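Local structure of putative sugar ABC transport system, substrate-binding protein (Bordetella parapertussis, 5IX8) at residues M233-E238 with Y306-Y311. The protein probably binds a sugar in the periplasm and delivers it to a membrane ABC transporter for uptake. Sequence-based numbering, arbitrary orientation.
Sequences MVKENE and YAFYDY
Met233 and Val234, which lead into helix 235-242, run beside Asp310 and Tyr311, which follow the short helix 306-309; the nearest CA atoms, of Met233 and Asp310, are 7.0 Å apart. Tyr311 reaches across and gives its phenol proton to Glu238, with Tyr311 OH 2.6 Å from Glu238 OE2. Glu238 comes from the opposite direction, extended beyond CG, and accepts on its anti lone pair. The carboxylate is nearly coplanar with the Tyr311 ring, 9° apart, and OE2 lies at the ring's edge, in its plane. Glu238 OE2 also lies at the edge of the Tyr306 ring, 3.3 Å from its CE1, but here the planes are 50° apart. The hydroxyl of Tyr306 bonds instead to the backbone O of Val301.

Met233 is present as selenomethionine. The chain bends at chi2 (-76°) and again at chi3, so that the methyl CE sits over one face of Tyr306, 4.0 Å from the ring centroid. SE lies farther out above that face, in a Met-aromatic contact. The CB of Met233 packs on CE1 of Tyr311 at 3.7 Å.

Two waters link Met233 to Asp310 beside the rings. The first accepts from Met233 N and lies 2.5 Å from the side-chain OD2 of Asp310, which also bonds to Ser251. The second lies between the carbonyl oxygens of Met233 and Asp310. Asn237 turns back to the start of its helix, where its OD1 accepts from Val234 N at 2.9 Å.

The contact fastens the C-terminal segment to the loop after strand 227-231, at the end of a parallel strand in one of the two alpha/beta lobes of a periplasmic binding protein. Asn28 of helix 28-43, from the other lobe, bonds through ND2 to Met233 O and touches Val234 and Tyr311, which places this packing where the lobes approach each other.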
# COMPACT_ATOMS: atom_id res chain seq x y z
N MSE A 233 6.36 -1.27 6.75
CA MSE A 233 7.63 -1.25 7.46
C MSE A 233 8.78 -0.71 6.64
O MSE A 233 8.88 -1.00 5.45
CB MSE A 233 8.00 -2.65 7.92
CG MSE A 233 7.07 -3.17 9.05
SE MSE A 233 7.48 -2.36 10.77
CE MSE A 233 9.25 -3.10 11.10
N VAL A 234 9.66 0.01 7.33
CA VAL A 234 11.03 0.22 6.88
C VAL A 234 11.94 -0.20 8.03
O VAL A 234 11.52 -0.23 9.19
CB VAL A 234 11.30 1.68 6.47
CG1 VAL A 234 10.46 2.07 5.25
CG2 VAL A 234 10.98 2.59 7.62
N LYS A 235 13.20 -0.51 7.70
CA LYS A 235 14.15 -1.02 8.69
C LYS A 235 14.17 -0.16 9.95
O LYS A 235 14.19 -0.69 11.07
CB LYS A 235 15.55 -1.08 8.07
CG LYS A 235 16.66 -1.51 9.03
CD LYS A 235 16.49 -2.97 9.46
CE LYS A 235 17.28 -3.28 10.75
NZ LYS A 235 18.73 -2.85 10.68
N GLU A 236 14.20 1.17 9.80
CA GLU A 236 14.33 2.05 10.95
C GLU A 236 13.13 1.96 11.90
O GLU A 236 13.26 2.32 13.09
CB GLU A 236 14.54 3.48 10.46
CG GLU A 236 15.90 3.68 9.80
CD GLU A 236 16.00 3.10 8.38
OE1 GLU A 236 14.96 2.72 7.78
OE2 GLU A 236 17.14 3.08 7.83
N ASN A 237 11.99 1.46 11.42
CA ASN A 237 10.83 1.29 12.29
C ASN A 237 11.07 0.25 13.37
O ASN A 237 10.41 0.28 14.42
CB ASN A 237 9.61 0.82 11.49
CG ASN A 237 9.08 1.87 10.52
OD1 ASN A 237 8.44 1.50 9.55
ND2 ASN A 237 9.33 3.15 10.78
N GLU A 238 11.96 -0.71 13.11
CA GLU A 238 12.17 -1.80 14.07
C GLU A 238 12.63 -1.26 15.41
O GLU A 238 12.06 -1.60 16.45
CB GLU A 238 13.17 -2.80 13.50
CG GLU A 238 12.67 -3.46 12.19
CD GLU A 238 13.75 -4.25 11.46
OE1 GLU A 238 14.75 -4.62 12.12
OE2 GLU A 238 13.61 -4.51 10.23
N TYR A 306 8.34 -9.78 8.14
CA TYR A 306 8.20 -8.60 7.27
C TYR A 306 9.44 -8.40 6.40
O TYR A 306 9.33 -7.86 5.30
CB TYR A 306 7.93 -7.34 8.10
CG TYR A 306 8.89 -7.13 9.24
CD1 TYR A 306 10.18 -6.69 9.02
CD2 TYR A 306 8.50 -7.38 10.55
CE1 TYR A 306 11.06 -6.53 10.08
CE2 TYR A 306 9.36 -7.20 11.61
CZ TYR A 306 10.63 -6.77 11.36
OH TYR A 306 11.50 -6.61 12.41
N ALA A 307 10.61 -8.83 6.86
CA ALA A 307 11.83 -8.65 6.08
C ALA A 307 11.87 -9.54 4.84
O ALA A 307 12.63 -9.26 3.91
CB ALA A 307 13.06 -8.94 6.95
N PHE A 308 11.10 -10.61 4.81
CA PHE A 308 11.08 -11.48 3.64
C PHE A 308 9.97 -11.07 2.67
O PHE A 308 10.18 -11.07 1.45
CB PHE A 308 10.93 -12.94 4.07
N TYR A 309 8.82 -10.65 3.19
CA TYR A 309 7.64 -10.37 2.38
C TYR A 309 7.41 -8.88 2.14
O TYR A 309 6.58 -8.53 1.29
CB TYR A 309 6.40 -10.97 3.06
CG TYR A 309 6.44 -12.49 3.19
CD1 TYR A 309 6.52 -13.29 2.07
CD2 TYR A 309 6.38 -13.11 4.44
CE1 TYR A 309 6.54 -14.69 2.17
CE2 TYR A 309 6.40 -14.49 4.56
CZ TYR A 309 6.48 -15.28 3.41
OH TYR A 309 6.49 -16.68 3.50
N ASP A 310 8.10 -7.99 2.88
CA ASP A 310 7.85 -6.55 2.82
C ASP A 310 9.05 -5.71 2.41
O ASP A 310 8.86 -4.56 1.98
CB ASP A 310 7.41 -6.01 4.18
CG ASP A 310 6.25 -6.76 4.78
OD1 ASP A 310 5.90 -7.91 4.37
OD2 ASP A 310 5.70 -6.17 5.73
N TYR A 311 10.27 -6.19 2.59
CA TYR A 311 11.46 -5.44 2.20
C TYR A 311 11.98 -5.97 0.88
O TYR A 311 12.26 -7.19 0.79
CB TYR A 311 12.58 -5.59 3.23
CG TYR A 311 12.36 -5.00 4.62
CD1 TYR A 311 11.33 -4.12 4.90
CD2 TYR A 311 13.22 -5.35 5.66
CE1 TYR A 311 11.17 -3.60 6.18
CE2 TYR A 311 13.06 -4.86 6.92
CZ TYR A 311 12.04 -3.99 7.19
OH TYR A 311 11.91 -3.52 8.49
O HOH W 1 5.44 -3.71 5.61
O HOH W 2 7.33 -2.76 3.72